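Local coordinates for glycoside Hydrolase (Bacteroides plebeius, PDB 5T3B), which probably hydrolyses glycosidic bonds in polysaccharides as a family 50 glycoside hydrolase, from a subfamily enriched in the Bacteroidetes of the human gut, at residues Y122-A127 with W470-L475; E78-V83 with F156-F161. One frame throughout, in Å; residues are numbered along the deposited sequence.

In the fold
Contact 1 (122-127 with 470-475) and contact 2 (78-83 with 156-161) are neighbours, their centres about 9 Å apart, and both are largely buried. Contact 1 lies deeper, about 13 Å from the centre of the chain, and joins a central strand to the C-terminal helix. Contact 2, at about 21 Å, joins two helix ends, and its Leu80 is partly exposed. The first combines a straight hydrogen bond with apolar packing, whereas the second relies on van der Waals contacts around a backbone carbonyl. They share no segment but are directly bonded: Arg124 NH1 lies 2.8 Å from Tyr79 OH, and Trp470 NE1 lies 2.9 Å from Glu158 O.

Contact 1: residues Y122-A127 with W470-L475; sequences YVRGIA and WNVYNL
Tyr122 and Arg124, alternate residues of the central strand 120-126, pack against Val472 and Tyr473 in a buried strand-to-helix contact at the start of the C-terminal helix 472-480. Its polar link is a nearly straight hydrogen bond from Tyr122 N to Tyr473 OH (3.0 Å, 171° at the hydrogen). The same hydroxyl is also bonded to Gly87 O, so it ties the strand to a third part of the chain. Beside this bond the Tyr473 ring meets the same strand residue obliquely, with Tyr473 CE1 3.7 Å from Tyr122 CB.

Val472 fills the middle. Its CG2 methyl approaches Tyr122 CB at 3.8 Å and also covers one face of the Arg124 guanidinium, 3.9 Å from NE. That flat group is held by its edge: NE (2.9 Å) and NH2 (3.0 Å) both donate to Tyr122 O, which lies close to the guanidinium plane. Bends at chi2 (147°) and chi3 (-66°) fold the arginine back along its own strand for this side-on grip. NH1 reaches Tyr79 OH and Asn469 O, and NH2 also binds Gly87 O. A leucine in place of Arg124 would probably leave Tyr122 O without its two side-chain donors and break the link to Tyr79, with Gly87 O keeping only the Tyr473 hydroxyl of the two groups described.

Strand 120-126 runs parallel to its neighbours 163-165 and 432-437, consistent with the (beta/alpha)8 barrel of family 50 catalytic domains. Trp435 of strand 432-437 and Leu427 of helix 412-427 flank Tyr122 and Val472, while Trp112 of strand 111-114 touches both tyrosines.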
# COMPACT_ATOMS: atom_id res chain seq x y z
N TYR A 122 8.15 5.11 10.38
CA TYR A 122 7.10 4.13 10.24
C TYR A 122 6.07 4.72 9.31
O TYR A 122 5.50 5.78 9.59
CB TYR A 122 6.51 3.72 11.59
CG TYR A 122 5.68 2.48 11.45
CD1 TYR A 122 6.26 1.23 11.38
CD2 TYR A 122 4.30 2.55 11.22
CE1 TYR A 122 5.51 0.10 11.17
CE2 TYR A 122 3.56 1.40 10.97
CZ TYR A 122 4.17 0.15 10.97
OH TYR A 122 3.43 -0.97 10.75
N VAL A 123 5.83 4.08 8.15
CA VAL A 123 5.02 4.73 7.13
C VAL A 123 3.57 4.81 7.59
O VAL A 123 2.95 3.78 7.90
CB VAL A 123 5.08 4.00 5.77
CG1 VAL A 123 4.23 4.72 4.77
CG2 VAL A 123 6.53 3.91 5.30
N ARG A 124 3.01 6.04 7.60
CA ARG A 124 1.58 6.29 7.84
C ARG A 124 1.14 7.27 6.78
O ARG A 124 1.43 8.45 6.87
CB ARG A 124 1.36 6.77 9.26
CG ARG A 124 1.50 5.68 10.32
CD ARG A 124 2.07 6.19 11.64
NE ARG A 124 3.45 6.63 11.41
CZ ARG A 124 4.07 7.62 12.02
NH1 ARG A 124 3.56 8.17 13.11
NH2 ARG A 124 5.21 8.06 11.51
N GLY A 125 0.53 6.73 5.72
CA GLY A 125 0.17 7.49 4.58
C GLY A 125 -1.32 7.58 4.31
O GLY A 125 -2.12 6.86 4.88
N ILE A 126 -1.62 8.50 3.39
CA ILE A 126 -2.98 8.71 2.90
C ILE A 126 -2.95 8.60 1.37
O ILE A 126 -2.09 9.21 0.72
CB ILE A 126 -3.51 10.09 3.32
CG1 ILE A 126 -3.57 10.20 4.80
CG2 ILE A 126 -4.84 10.39 2.61
CD1 ILE A 126 -4.66 9.48 5.40
N ALA A 127 -3.84 7.80 0.81
CA ALA A 127 -3.91 7.63 -0.63
C ALA A 127 -4.75 8.72 -1.31
O ALA A 127 -5.66 9.31 -0.70
CB ALA A 127 -4.49 6.26 -1.00
N TRP A 470 0.13 8.03 16.62
CA TRP A 470 1.08 8.70 17.52
C TRP A 470 1.98 7.72 18.28
O TRP A 470 3.03 8.08 18.78
CB TRP A 470 0.32 9.46 18.60
CG TRP A 470 -0.48 10.63 18.16
CD1 TRP A 470 -0.41 11.34 16.99
CD2 TRP A 470 -1.51 11.27 18.94
NE1 TRP A 470 -1.29 12.38 17.02
CE2 TRP A 470 -1.99 12.36 18.19
CE3 TRP A 470 -2.07 10.99 20.20
CZ2 TRP A 470 -3.04 13.18 18.68
CZ3 TRP A 470 -3.11 11.79 20.65
CH2 TRP A 470 -3.58 12.84 19.91
N ASN A 471 1.50 6.49 18.42
CA ASN A 471 2.07 5.48 19.31
C ASN A 471 2.76 4.31 18.60
O ASN A 471 3.19 3.37 19.27
CB ASN A 471 0.99 4.97 20.30
CG ASN A 471 0.65 6.03 21.29
OD1 ASN A 471 -0.39 6.75 21.21
ND2 ASN A 471 1.57 6.26 22.14
N VAL A 472 2.87 4.36 17.26
CA VAL A 472 3.42 3.22 16.58
C VAL A 472 4.79 2.78 17.10
O VAL A 472 5.09 1.58 17.17
CB VAL A 472 3.44 3.35 15.04
CG1 VAL A 472 2.04 3.39 14.48
CG2 VAL A 472 4.26 4.58 14.59
N TYR A 473 5.65 3.75 17.41
CA TYR A 473 7.00 3.39 17.79
C TYR A 473 7.03 2.67 19.16
O TYR A 473 7.74 1.70 19.35
CB TYR A 473 7.91 4.63 17.78
CG TYR A 473 7.97 5.31 16.43
CD1 TYR A 473 8.65 4.73 15.37
CD2 TYR A 473 7.28 6.47 16.17
CE1 TYR A 473 8.73 5.35 14.12
CE2 TYR A 473 7.31 7.08 14.94
CZ TYR A 473 8.02 6.51 13.88
OH TYR A 473 8.11 7.06 12.64
N ASN A 474 6.22 3.17 20.10
CA ASN A 474 6.19 2.51 21.41
C ASN A 474 5.33 1.22 21.41
O ASN A 474 5.60 0.30 22.18
CB ASN A 474 5.89 3.46 22.52
CG ASN A 474 4.47 4.00 22.50
OD1 ASN A 474 3.51 3.24 22.74
ND2 ASN A 474 4.32 5.25 22.19
N LEU A 475 4.37 1.13 20.48
CA LEU A 475 3.66 -0.10 20.29
C LEU A 475 4.60 -1.20 19.74
O LEU A 475 4.50 -2.37 20.13
CB LEU A 475 2.46 0.09 19.38
CG LEU A 475 1.25 0.65 20.12
CD1 LEU A 475 0.27 1.26 19.12
CD2 LEU A 475 0.58 -0.41 21.00

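Contact 2: residues E78-V83 with F156-F161; sequences EYLQSV and FSEIGF
The Tyr79 ring turns an edge to Ser157 O, which lies near the ring plane 3.5 Å from CE2, while the CA of Gly160 approaches the same CE2 obliquely at 3.8 Å. The indole of Trp470, which belongs to neither segment, stacks on the ring on the same side of its plane as Gly160 CA. With CG anti to the backbone N (chi1 174°), the ring leaves helix 76-82 in the direction of the end of helix 145-158, and its hydroxyl continues past Gly160 to bond with His162 NE2.

One residue on, Leu80 reaches the same carbonyl with a methyl: CD2 is 3.6 Å from Ser157 O and 4.0 Å from Ser157 OG. Its other methyl, CD1, makes a looser contact with the CG of Glu158. The serine hydroxyl itself turns back into its own helix to bond Lys154 O, and the Glu158 carboxylate forms a salt bridge with Lys154, so the polar ends of both residues are engaged within helix 145-158.

Both helices finish at this junction. Helix 145-158 closes in a Schellman motif: Gly160, at a positive phi of 77°, allows Phe161 N to return to Phe156 O (2.9 Å) while Gly160 N bonds Ser157 O (3.0 Å). In the last turn of helix 76-82, Tyr79 O accepts both Ser82 N and Ser82 OG, the latter at 2.7 Å and on a lone pair.

Side-chain carbons of helix 76-82 thus meet the Schellman end of helix 145-158, including its Ser157 carbonyl. Ser157 O accepts Gly160 N within its own turn and also faces carbon atoms of Tyr79 and Leu80; the slightly positive aromatic edge of Tyr79 is probably a mildly favourable neighbour for it, and the contact itself is mainly van der Waals packing.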
# COMPACT_ATOMS: atom_id res chain seq x y z
N GLU A 78 2.49 16.29 22.40
CA GLU A 78 3.39 15.23 22.80
C GLU A 78 3.89 14.49 21.58
O GLU A 78 5.07 14.17 21.46
CB GLU A 78 2.71 14.25 23.82
CG GLU A 78 2.40 14.80 25.22
CD GLU A 78 1.65 13.81 26.11
OE1 GLU A 78 1.40 12.65 25.70
OE2 GLU A 78 1.37 14.29 27.25
N TYR A 79 2.99 14.16 20.69
CA TYR A 79 3.42 13.45 19.48
C TYR A 79 4.40 14.23 18.64
O TYR A 79 5.49 13.76 18.28
CB TYR A 79 2.20 13.13 18.59
CG TYR A 79 2.63 12.52 17.28
CD1 TYR A 79 3.29 11.30 17.29
CD2 TYR A 79 2.48 13.19 16.08
CE1 TYR A 79 3.78 10.72 16.11
CE2 TYR A 79 2.95 12.63 14.91
CZ TYR A 79 3.62 11.41 14.94
OH TYR A 79 4.14 10.88 13.76
N LEU A 80 4.02 15.49 18.35
CA LEU A 80 4.88 16.28 17.46
C LEU A 80 6.25 16.57 18.06
O LEU A 80 7.22 16.72 17.30
CB LEU A 80 4.15 17.56 16.98
CG LEU A 80 2.94 17.23 16.07
CD1 LEU A 80 2.17 18.54 15.94
CD2 LEU A 80 3.30 16.65 14.69
N GLN A 81 6.37 16.58 19.37
CA GLN A 81 7.66 16.72 20.00
C GLN A 81 8.54 15.47 19.94
O GLN A 81 9.75 15.59 20.18
CB GLN A 81 7.53 17.19 21.49
CG GLN A 81 6.92 18.58 21.62
CD GLN A 81 7.42 19.30 22.82
OE1 GLN A 81 7.92 20.39 22.72
NE2 GLN A 81 7.35 18.63 23.95
N SER A 82 7.93 14.32 19.59
CA SER A 82 8.66 13.03 19.58
C SER A 82 9.18 12.60 18.24
O SER A 82 9.99 11.67 18.16
CB SER A 82 7.77 11.92 20.10
OG SER A 82 6.72 11.54 19.23
N VAL A 83 8.73 13.30 17.20
CA VAL A 83 9.09 13.00 15.84
C VAL A 83 9.76 14.16 15.14
O VAL A 83 9.57 15.33 15.55
CB VAL A 83 7.92 12.44 15.01
CG1 VAL A 83 7.39 11.12 15.54
CG2 VAL A 83 6.82 13.47 14.89
N PHE A 156 -2.63 16.50 8.67
CA PHE A 156 -2.23 15.13 8.66
C PHE A 156 -1.20 14.85 9.75
O PHE A 156 -1.32 13.85 10.46
CB PHE A 156 -1.64 14.72 7.29
CG PHE A 156 -2.57 14.69 6.13
CD1 PHE A 156 -3.93 14.88 6.23
CD2 PHE A 156 -2.07 14.57 4.90
CE1 PHE A 156 -4.72 14.85 5.13
CE2 PHE A 156 -2.87 14.52 3.78
CZ PHE A 156 -4.21 14.66 3.91
N SER A 157 -0.17 15.72 9.89
CA SER A 157 0.79 15.48 10.93
C SER A 157 0.23 15.40 12.33
O SER A 157 0.70 14.63 13.16
CB SER A 157 1.93 16.54 10.88
OG SER A 157 1.47 17.78 11.31
N GLU A 158 -0.78 16.18 12.57
CA GLU A 158 -1.43 16.17 13.89
C GLU A 158 -2.11 14.85 14.21
O GLU A 158 -2.31 14.54 15.40
CB GLU A 158 -2.46 17.32 13.99
CG GLU A 158 -1.79 18.68 14.04
CD GLU A 158 -2.77 19.84 13.76
OE1 GLU A 158 -3.94 19.58 13.29
OE2 GLU A 158 -2.38 20.99 13.99
N ILE A 159 -2.48 14.10 13.16
CA ILE A 159 -3.14 12.80 13.27
C ILE A 159 -2.07 11.69 13.08
O ILE A 159 -2.38 10.51 13.13
CB ILE A 159 -4.28 12.67 12.15
CG1 ILE A 159 -5.37 13.76 12.35
CG2 ILE A 159 -4.98 11.26 12.10
CD1 ILE A 159 -6.15 13.95 11.03
N GLY A 160 -0.80 12.05 12.92
CA GLY A 160 0.29 11.09 12.74
C GLY A 160 0.39 10.47 11.36
O GLY A 160 1.01 9.40 11.24
N PHE A 161 -0.12 11.16 10.34
CA PHE A 161 0.13 10.80 8.95
C PHE A 161 1.15 11.78 8.38
O PHE A 161 1.01 12.98 8.55
CB PHE A 161 -1.16 10.88 8.11
CG PHE A 161 -2.17 9.81 8.39
CD1 PHE A 161 -2.00 8.50 7.91
CD2 PHE A 161 -3.32 10.07 9.11
CE1 PHE A 161 -2.97 7.54 8.13
CE2 PHE A 161 -4.29 9.14 9.29
CZ PHE A 161 -4.11 7.85 8.82